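Local coordinates for protein 4-hydroxybenzoyl-CoA thioesterase (Staphylococcus aureus, PDB 6FDG) that probably hydrolyses the thioester bond of acyl-CoA substrates, consistent with a DHNA-CoA thioesterase of the vitamin K2 pathway, at residues I2-E7 with V76-E81; T28-A33 with Y90-F95. All coordinates share one frame; numbering follows the deposited sequence.

Contact 1: I2-E7 with V76-E81; sequences IYSITE and VKTWVE
Lys77 lays the end of its side chain over one face of the Tyr3 ring. Its CE sits 3.7 Å from the ring centroid, a CH-pi contact displaced toward the CG rim, and NZ adds a cation-pi interaction at 4.5 Å from the same centroid, 7° off the ring normal. The lysine reaches there with CG anti to the backbone N (chi1 178°) and an extended chain beyond. Ile5 shares this face of the sheet: its CD1 packs on Lys77 CB at 3.8 Å, and its CG1 meets the tyrosine ring at the edge. On the other face Ser4, Thr6, Val76 and Thr78 gather round a water that bonds to Ser4 OG, Thr6 OG1, Thr78 OG1 and the Val76 carbonyl; Thr6 OG1 also bonds to Asp36 of helix 26-41. Between these two faces the backbones pair through Ser4 with Thr78 and Thr6 with Val76, each pair joined by two N-H to O bonds. Val76 N lies 2.8 Å from Thr6 O. The bond from Ser4 N to Thr78 O measures 3.0 Å. Farther along, a second water bridges Ile2 O and Val80 N, and Trp79 NE1 donates to Glu81 OE1 at 3.0 Å, within the indole plane. This is antiparallel pairing in the curved sheet of a hotdog fold, joining N-terminal strand 2-9 to strand 73-83.

Contact 2: T28-A33 with Y90-F95; sequences TWFEVA and YKYEIF
Phe30 and Tyr92 lie face to face as an offset stack, with planes only 4° from parallel and centroids 4.1 Å apart. The overlap is extensive: Tyr92 CD1 lies over the centre of the phenylalanine ring, and Phe30 CG over the centre of the tyrosine ring. Each residue also presses its CB on the other's face, Phe30 CB at 3.8 Å from the Tyr92 centroid and Tyr92 CB at 4.1 Å from the Phe30 centroid. Tyr92 CG stands anti to its carbonyl carbon (chi1 -50°), a placement that brings it to 3.7 Å from Phe30 CD1, and the two side chains come together obliquely. The phenolic end of Tyr92 comes up against the helix backbone, CE2 at 3.4 Å from Phe30 O, while its OH bonds to Thr107 and Arg34. Ile94 CD1 meets the ring rim of Phe30 at CE1, 3.9 Å away, and then the Trp29 indole at the edge, 4.1 Å from CE3, crossing both side chains at about a right angle. Trp29 NE1 is held by Glu14. Ala33 CB, one turn on from Trp29, approaches Tyr92 CD2 more distantly. Helix 26-41 thus lies across strand 88-95, at 111° between the segments, with Ala33 also on Val76 of strand 73-83; Tyr92 bonds through its backbone to Gly105 of strand 101-113, and Glu31 reaches Ala13 of a second subunit.

In the fold
Contacts 1 and 2 have centres about 7 Å apart and share one sheet, in which strands 73-83 and 88-95 are antiparallel neighbours. Their segments alternate along the chain: 2-7, then 28-33 in the helix that follows strand 2-9, then 76-81, then 90-95. Lys77 N to Glu93 O and Trp79 O to Lys91 N are probable backbone hydrogen bonds between the two strands, while Thr78 OG1 packs on Ala33 CB and on Tyr92 CD2. Contact 1 therefore adds the N-terminal strand to the sheet, and contact 2 seats helix 26-41 on its concave face, giving the hotdog fold, a curved sheet wrapped round a central helix, found in this thioesterase family.

Contact 1: I2-E7 with V76-E81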
ATOM      1  N   ILE A   2     -21.906 -22.409  -4.541  1.00 19.25           N
ATOM      2  CA  ILE A   2     -21.895 -21.948  -3.196  1.00 17.76           C
ATOM      3  C   ILE A   2     -21.058 -20.673  -3.129  1.00 17.65           C
ATOM      4  O   ILE A   2     -19.865 -20.726  -3.562  1.00 18.38           O
ATOM      5  CB  ILE A   2     -21.312 -23.004  -2.241  1.00 20.13           C
ATOM      6  CG1 ILE A   2     -22.097 -24.355  -2.191  1.00 27.63           C
ATOM      7  CG2 ILE A   2     -21.118 -22.436  -0.864  1.00 23.13           C
ATOM      8  CD1 ILE A   2     -23.483 -24.313  -2.543  1.00 29.71           C
ATOM      9  N   TYR A   3     -21.544 -19.569  -2.691  1.00 16.35           N
ATOM     10  CA  TYR A   3     -20.807 -18.313  -2.735  1.00 15.58           C
ATOM     11  C   TYR A   3     -21.035 -17.453  -1.584  1.00 16.37           C
ATOM     12  O   TYR A   3     -22.051 -17.612  -0.838  1.00 18.28           O
ATOM     13  CB  TYR A   3     -21.130 -17.553  -4.000  1.00 17.55           C
ATOM     14  CG  TYR A   3     -22.597 -16.980  -4.118  1.00 18.06           C
ATOM     15  CD1 TYR A   3     -22.936 -15.775  -3.656  1.00 18.22           C
ATOM     16  CD2 TYR A   3     -23.629 -17.791  -4.625  1.00 21.58           C
ATOM     17  CE1 TYR A   3     -24.298 -15.246  -3.699  1.00 20.02           C
ATOM     18  CE2 TYR A   3     -24.966 -17.334  -4.679  1.00 21.20           C
ATOM     19  CZ  TYR A   3     -25.224 -16.105  -4.163  1.00 22.25           C
ATOM     20  OH  TYR A   3     -26.533 -15.525  -4.228  1.00 23.84           O
ATOM     21  N   SER A   4     -20.152 -16.509  -1.238  1.00 16.29           N
ATOM     22  CA  SER A   4     -20.309 -15.491  -0.266  1.00 16.03           C
ATOM     23  C   SER A   4     -20.443 -14.113  -0.990  1.00 16.16           C
ATOM     24  O   SER A   4     -20.010 -13.959  -2.131  1.00 16.95           O
ATOM     25  CB  SER A   4     -19.174 -15.461   0.762  1.00 18.43           C
ATOM     26  OG  SER A   4     -17.960 -15.266   0.074  1.00 18.48           O
ATOM     27  N   ILE A   5     -21.033 -13.143  -0.258  1.00 17.08           N
ATOM     28  CA  ILE A   5     -21.020 -11.738  -0.649  1.00 18.12           C
ATOM     29  C   ILE A   5     -20.418 -10.939   0.407  1.00 17.39           C
ATOM     30  O   ILE A   5     -20.793 -11.025   1.603  1.00 17.93           O
ATOM     31  CB  ILE A   5     -22.496 -11.182  -0.912  1.00 18.07           C
ATOM     32  CG1 ILE A   5     -23.126 -11.975  -2.011  1.00 19.78           C
ATOM     33  CG2 ILE A   5     -22.420  -9.641  -1.180  1.00 19.78           C
ATOM     34  CD1 ILE A   5     -22.645 -11.745  -3.366  1.00 20.14           C
ATOM     35  N   THR A   6     -19.362 -10.162   0.058  1.00 16.52           N
ATOM     36  CA  THR A   6     -18.689  -9.305   0.968  1.00 16.70           C
ATOM     37  C   THR A   6     -18.836  -7.869   0.566  1.00 18.94           C
ATOM     38  O   THR A   6     -18.496  -7.503  -0.588  1.00 18.78           O
ATOM     39  CB  THR A   6     -17.178  -9.655   0.980  1.00 18.05           C
ATOM     40  OG1 THR A   6     -16.978 -11.051   1.177  1.00 18.65           O
ATOM     41  CG2 THR A   6     -16.405  -8.861   2.022  1.00 20.34           C
ATOM     42  N   GLU A   7     -19.201  -6.982   1.470  1.00 18.13           N
ATOM     43  CA  GLU A   7     -19.294  -5.547   1.155  1.00 20.02           C
ATOM     44  C   GLU A   7     -17.972  -4.893   1.569  1.00 17.67           C
ATOM     45  O   GLU A   7     -17.465  -5.107   2.678  1.00 20.11           O
ATOM     46  CB  GLU A   7     -20.441  -4.918   1.949  1.00 23.82           C
ATOM     47  CG  GLU A   7     -21.806  -5.482   1.533  1.00 33.22           C
ATOM     48  CD  GLU A   7     -22.949  -4.659   2.168  1.00 44.85           C
ATOM     49  OE1 GLU A   7     -23.094  -3.481   1.783  1.00 60.18           O
ATOM     50  OE2 GLU A   7     -23.643  -5.179   3.072  1.00 54.27           O
ATOM     51  N   VAL A  76     -18.553  -7.991  -3.353  1.00 17.41           N
ATOM     52  CA  VAL A  76     -17.659  -8.999  -3.931  1.00 17.14           C
ATOM     53  C   VAL A  76     -18.273 -10.374  -3.769  1.00 16.41           C
ATOM     54  O   VAL A  76     -18.527 -10.739  -2.621  1.00 17.79           O
ATOM     55  CB  VAL A  76     -16.229  -8.968  -3.367  1.00 16.73           C
ATOM     56  CG1 VAL A  76     -15.408  -9.940  -4.169  1.00 17.07           C
ATOM     57  CG2 VAL A  76     -15.676  -7.570  -3.366  1.00 18.50           C
ATOM     58  N   LYS A  77     -18.547 -11.069  -4.823  1.00 16.54           N
ATOM     59  CA  LYS A  77     -19.092 -12.437  -4.852  1.00 16.45           C
ATOM     60  C   LYS A  77     -17.883 -13.350  -4.993  1.00 16.80           C
ATOM     61  O   LYS A  77     -17.115 -13.198  -5.950  1.00 17.59           O
ATOM     62  CB  LYS A  77     -20.091 -12.614  -5.992  1.00 17.40           C
ATOM     63  CG  LYS A  77     -20.662 -14.016  -6.100  1.00 20.23           C
ATOM     64  CD  LYS A  77     -21.708 -14.034  -7.238  1.00 23.88           C
ATOM     65  CE  LYS A  77     -22.418 -15.357  -7.312  1.00 24.26           C
ATOM     66  NZ  LYS A  77     -23.421 -15.329  -8.450  1.00 31.47           N
ATOM     67  N   THR A  78     -17.729 -14.339  -4.106  1.00 15.94           N
ATOM     68  CA  THR A  78     -16.620 -15.299  -4.047  1.00 16.85           C
ATOM     69  C   THR A  78     -17.078 -16.692  -4.077  1.00 16.26           C
ATOM     70  O   THR A  78     -18.016 -16.995  -3.303  1.00 17.44           O
ATOM     71  CB  THR A  78     -15.811 -15.059  -2.789  1.00 16.59           C
ATOM     72  OG1 THR A  78     -15.377 -13.732  -2.679  1.00 18.60           O
ATOM     73  CG2 THR A  78     -14.558 -15.970  -2.762  1.00 17.83           C
ATOM     74  N   TRP A  79     -16.446 -17.535  -4.823  1.00 15.61           N
ATOM     75  CA  TRP A  79     -16.749 -18.998  -4.770  1.00 15.66           C
ATOM     76  C   TRP A  79     -15.488 -19.759  -5.109  1.00 17.60           C
ATOM     77  O   TRP A  79     -14.449 -19.185  -5.534  1.00 16.34           O
ATOM     78  CB  TRP A  79     -17.858 -19.438  -5.755  1.00 18.03           C
ATOM     79  CG  TRP A  79     -17.595 -19.283  -7.153  1.00 18.61           C
ATOM     80  CD1 TRP A  79     -17.213 -20.284  -8.017  1.00 20.19           C
ATOM     81  CD2 TRP A  79     -17.769 -18.125  -7.984  1.00 18.41           C
ATOM     82  NE1 TRP A  79     -17.098 -19.802  -9.301  1.00 19.93           N
ATOM     83  CE2 TRP A  79     -17.437 -18.487  -9.287  1.00 19.06           C
ATOM     84  CE3 TRP A  79     -18.130 -16.782  -7.718  1.00 19.24           C
ATOM     85  CZ2 TRP A  79     -17.564 -17.562 -10.389  1.00 20.67           C
ATOM     86  CZ3 TRP A  79     -18.154 -15.926  -8.759  1.00 21.80           C
ATOM     87  CH2 TRP A  79     -17.888 -16.321 -10.024  1.00 21.11           C
ATOM     88  N   VAL A  80     -15.437 -21.034  -4.749  1.00 15.99           N
ATOM     89  CA  VAL A  80     -14.316 -21.922  -5.038  1.00 16.43           C
ATOM     90  C   VAL A  80     -14.600 -22.636  -6.342  1.00 17.02           C
ATOM     91  O   VAL A  80     -15.471 -23.546  -6.422  1.00 19.23           O
ATOM     92  CB  VAL A  80     -14.065 -22.865  -3.871  1.00 16.20           C
ATOM     93  CG1 VAL A  80     -12.931 -23.822  -4.305  1.00 17.03           C
ATOM     94  CG2 VAL A  80     -13.730 -22.098  -2.614  1.00 17.38           C
ATOM     95  N   GLU A  81     -13.935 -22.278  -7.434  1.00 17.77           N
ATOM     96  CA  GLU A  81     -14.123 -22.906  -8.739  1.00 18.91           C
ATOM     97  C   GLU A  81     -13.577 -24.279  -8.743  1.00 20.08           C
ATOM     98  O   GLU A  81     -14.137 -25.182  -9.391  1.00 22.31           O
ATOM     99  CB  GLU A  81     -13.462 -22.029  -9.788  1.00 20.91           C
ATOM    100  CG  GLU A  81     -13.656 -22.493 -11.226  1.00 24.55           C
ATOM    101  CD  GLU A  81     -15.065 -22.539 -11.692  1.00 29.74           C
ATOM    102  OE1 GLU A  81     -16.004 -21.836 -11.155  1.00 32.47           O
ATOM    103  OE2 GLU A  81     -15.241 -23.177 -12.789  1.00 37.41           O
TER
HETATM  104  O   HOH W   1     -17.750 -22.411  -3.601  1.00 16.91           O
HETATM  105  O   HOH W   2     -17.343 -12.714  -0.915  1.00 18.23           O

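Contact 2: T28-A33 with Y90-F95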
ATOM      1  N   THR A  28      -6.052  -6.959  -2.731  1.00 14.93           N
ATOM      2  CA  THR A  28      -6.417  -6.820  -1.333  1.00 14.70           C
ATOM      3  C   THR A  28      -7.899  -7.039  -1.136  1.00 14.70           C
ATOM      4  O   THR A  28      -8.317  -7.689  -0.153  1.00 15.89           O
ATOM      5  CB  THR A  28      -5.945  -5.488  -0.739  1.00 16.45           C
ATOM      6  OG1 THR A  28      -4.530  -5.444  -0.888  1.00 19.91           O
ATOM      7  CG2 THR A  28      -6.358  -5.278   0.624  1.00 17.26           C
ATOM      8  N   TRP A  29      -8.710  -6.534  -2.049  1.00 14.50           N
ATOM      9  CA  TRP A  29     -10.150  -6.751  -1.934  1.00 15.17           C
ATOM     10  C   TRP A  29     -10.510  -8.206  -2.162  1.00 14.55           C
ATOM     11  O   TRP A  29     -11.365  -8.726  -1.415  1.00 15.51           O
ATOM     12  CB  TRP A  29     -10.910  -5.904  -2.963  1.00 15.17           C
ATOM     13  CG  TRP A  29     -10.877  -4.419  -2.645  1.00 15.81           C
ATOM     14  CD1 TRP A  29     -10.217  -3.793  -1.686  1.00 16.32           C
ATOM     15  CD2 TRP A  29     -11.588  -3.397  -3.376  1.00 16.45           C
ATOM     16  NE1 TRP A  29     -10.444  -2.401  -1.699  1.00 17.29           N
ATOM     17  CE2 TRP A  29     -11.313  -2.191  -2.750  1.00 16.38           C
ATOM     18  CE3 TRP A  29     -12.409  -3.416  -4.487  1.00 18.41           C
ATOM     19  CZ2 TRP A  29     -11.887  -0.960  -3.123  1.00 18.27           C
ATOM     20  CZ3 TRP A  29     -12.976  -2.203  -4.907  1.00 19.51           C
ATOM     21  CH2 TRP A  29     -12.699  -1.014  -4.200  1.00 19.99           C
ATOM     22  N   PHE A  30      -9.821  -8.908  -3.063  1.00 14.12           N
ATOM     23  CA  PHE A  30     -10.052 -10.368  -3.222  1.00 15.23           C
ATOM     24  C   PHE A  30      -9.666 -11.050  -1.932  1.00 15.17           C
ATOM     25  O   PHE A  30     -10.364 -12.019  -1.547  1.00 15.38           O
ATOM     26  CB  PHE A  30      -9.272 -10.936  -4.362  1.00 14.80           C
ATOM     27  CG  PHE A  30      -9.725 -10.529  -5.748  1.00 16.36           C
ATOM     28  CD1 PHE A  30     -10.888  -9.857  -6.049  1.00 16.45           C
ATOM     29  CD2 PHE A  30      -8.946 -10.966  -6.831  1.00 16.84           C
ATOM     30  CE1 PHE A  30     -11.256  -9.552  -7.377  1.00 17.69           C
ATOM     31  CE2 PHE A  30      -9.317 -10.723  -8.141  1.00 17.12           C
ATOM     32  CZ  PHE A  30     -10.484  -9.990  -8.384  1.00 18.07           C
ATOM     33  N   GLU A  31      -8.581 -10.645  -1.246  1.00 13.69           N
ATOM     34  CA  GLU A  31      -8.219 -11.257   0.033  0.55 14.39           C
ATOM     35  C   GLU A  31      -9.287 -11.069   1.066  1.00 14.78           C
ATOM     36  O   GLU A  31      -9.647 -12.037   1.781  1.00 15.56           O
ATOM     37  CB  GLU A  31      -6.895 -10.663   0.474  0.55 16.00           C
ATOM     38  CG  GLU A  31      -6.521 -11.029   1.894  0.55 15.08           C
ATOM     39  CD  GLU A  31      -5.360 -10.132   2.365  0.55 18.74           C
ATOM     40  OE1 GLU A  31      -5.625  -9.133   3.171  0.55 18.55           O
ATOM     41  OE2 GLU A  31      -4.181 -10.490   2.065  0.55 24.06           O
ATOM     42  N   VAL A  32      -9.791  -9.846   1.221  1.00 14.47           N
ATOM     43  CA  VAL A  32     -10.846  -9.583   2.177  1.00 14.45           C
ATOM     44  C   VAL A  32     -12.047 -10.496   1.882  1.00 14.71           C
ATOM     45  O   VAL A  32     -12.621 -11.115   2.787  1.00 15.79           O
ATOM     46  CB  VAL A  32     -11.241  -8.091   2.142  1.00 15.51           C
ATOM     47  CG1 VAL A  32     -12.553  -7.798   2.943  1.00 17.45           C
ATOM     48  CG2 VAL A  32     -10.129  -7.262   2.690  1.00 16.98           C
ATOM     49  N   ALA A  33     -12.426 -10.614   0.662  1.00 14.76           N
ATOM     50  CA  ALA A  33     -13.548 -11.460   0.248  1.00 16.06           C
ATOM     51  C   ALA A  33     -13.314 -12.904   0.489  1.00 14.84           C
ATOM     52  O   ALA A  33     -14.218 -13.606   1.017  1.00 16.38           O
ATOM     53  CB  ALA A  33     -13.925 -11.126  -1.190  1.00 15.93           C
ATOM     54  N   TYR A  90     -10.102 -19.832  -6.285  1.00 15.56           N
ATOM     55  CA  TYR A  90     -11.251 -18.978  -5.971  1.00 15.13           C
ATOM     56  C   TYR A  90     -11.510 -18.106  -7.152  1.00 16.57           C
ATOM     57  O   TYR A  90     -10.561 -17.594  -7.808  1.00 16.88           O
ATOM     58  CB  TYR A  90     -10.990 -18.120  -4.758  1.00 15.92           C
ATOM     59  CG  TYR A  90     -10.760 -18.818  -3.457  1.00 15.17           C
ATOM     60  CD1 TYR A  90      -9.603 -19.487  -3.166  1.00 17.64           C
ATOM     61  CD2 TYR A  90     -11.806 -18.882  -2.523  1.00 17.60           C
ATOM     62  CE1 TYR A  90      -9.441 -20.162  -1.941  1.00 17.86           C
ATOM     63  CE2 TYR A  90     -11.639 -19.543  -1.276  1.00 17.13           C
ATOM     64  CZ  TYR A  90     -10.491 -20.153  -1.084  1.00 16.82           C
ATOM     65  OH  TYR A  90     -10.293 -20.837   0.172  1.00 20.54           O
ATOM     66  N   LYS A  91     -12.777 -17.841  -7.449  1.00 16.02           N
ATOM     67  CA  LYS A  91     -13.190 -16.844  -8.443  1.00 16.19           C
ATOM     68  C   LYS A  91     -14.009 -15.799  -7.754  1.00 15.39           C
ATOM     69  O   LYS A  91     -14.682 -15.999  -6.732  1.00 16.10           O
ATOM     70  CB  LYS A  91     -13.985 -17.503  -9.594  1.00 18.28           C
ATOM     71  CG  LYS A  91     -13.068 -18.190 -10.587  1.00 23.04           C
ATOM     72  CD  LYS A  91     -13.795 -18.883 -11.733  1.00 30.41           C
ATOM     73  CE  LYS A  91     -14.481 -17.857 -12.580  1.00 32.03           C
ATOM     74  NZ  LYS A  91     -14.470 -18.432 -14.017  1.00 41.27           N
ATOM     75  N   TYR A  92     -13.958 -14.598  -8.371  1.00 15.42           N
ATOM     76  CA  TYR A  92     -14.604 -13.421  -7.835  1.00 15.10           C
ATOM     77  C   TYR A  92     -15.312 -12.599  -8.889  1.00 15.65           C
ATOM     78  O   TYR A  92     -14.902 -12.535 -10.070  1.00 16.93           O
ATOM     79  CB  TYR A  92     -13.575 -12.426  -7.260  1.00 15.76           C
ATOM     80  CG  TYR A  92     -12.592 -13.112  -6.303  1.00 15.17           C
ATOM     81  CD1 TYR A  92     -11.402 -13.672  -6.837  1.00 15.79           C
ATOM     82  CD2 TYR A  92     -12.784 -13.135  -4.962  1.00 15.95           C
ATOM     83  CE1 TYR A  92     -10.504 -14.354  -6.013  1.00 15.31           C
ATOM     84  CE2 TYR A  92     -11.849 -13.787  -4.109  1.00 15.38           C
ATOM     85  CZ  TYR A  92     -10.706 -14.326  -4.653  1.00 15.08           C
ATOM     86  OH  TYR A  92      -9.744 -14.941  -3.787  1.00 15.71           O
ATOM     87  N   GLU A  93     -16.360 -11.939  -8.451  1.00 15.14           N
ATOM     88  CA  GLU A  93     -17.050 -10.863  -9.261  1.00 15.63           C
ATOM     89  C   GLU A  93     -17.230  -9.694  -8.352  1.00 16.92           C
ATOM     90  O   GLU A  93     -17.674  -9.848  -7.213  1.00 17.92           O
ATOM     91  CB  GLU A  93     -18.446 -11.348  -9.759  1.00 17.83           C
ATOM     92  CG  GLU A  93     -18.369 -12.415 -10.771  1.00 18.70           C
ATOM     93  CD  GLU A  93     -19.728 -13.025 -11.199  1.00 24.08           C
ATOM     94  OE1 GLU A  93     -20.665 -12.888 -10.442  1.00 25.24           O
ATOM     95  OE2 GLU A  93     -19.653 -13.714 -12.207  1.00 29.16           O
ATOM     96  N   ILE A  94     -16.939  -8.482  -8.835  1.00 16.52           N
ATOM     97  CA  ILE A  94     -17.161  -7.270  -8.067  1.00 17.49           C
ATOM     98  C   ILE A  94     -18.250  -6.418  -8.738  1.00 16.43           C
ATOM     99  O   ILE A  94     -18.168  -6.148  -9.960  1.00 18.13           O
ATOM    100  CB  ILE A  94     -15.939  -6.389  -7.946  1.00 16.40           C
ATOM    101  CG1 ILE A  94     -14.753  -7.201  -7.331  1.00 17.01           C
ATOM    102  CG2 ILE A  94     -16.244  -5.150  -7.148  1.00 18.83           C
ATOM    103  CD1 ILE A  94     -13.510  -6.386  -7.155  1.00 19.07           C
ATOM    104  N   PHE A  95     -19.294  -6.127  -7.959  1.00 16.86           N
ATOM    105  CA  PHE A  95     -20.401  -5.242  -8.434  1.00 17.65           C
ATOM    106  C   PHE A  95     -20.256  -3.948  -7.777  1.00 18.76           C
ATOM    107  O   PHE A  95     -20.025  -3.758  -6.575  1.00 19.50           O
ATOM    108  CB  PHE A  95     -21.727  -5.954  -8.083  1.00 18.63           C
ATOM    109  CG  PHE A  95     -21.915  -7.285  -8.742  1.00 19.28           C
ATOM    110  CD1 PHE A  95     -22.494  -7.414 -10.035  1.00 21.83           C
ATOM    111  CD2 PHE A  95     -21.471  -8.463  -8.114  1.00 20.24           C
ATOM    112  CE1 PHE A  95     -22.604  -8.644 -10.702  1.00 22.00           C
ATOM    113  CE2 PHE A  95     -21.601  -9.685  -8.781  1.00 23.20           C
ATOM    114  CZ  PHE A  95     -22.150  -9.795 -10.041  1.00 22.70           C
TER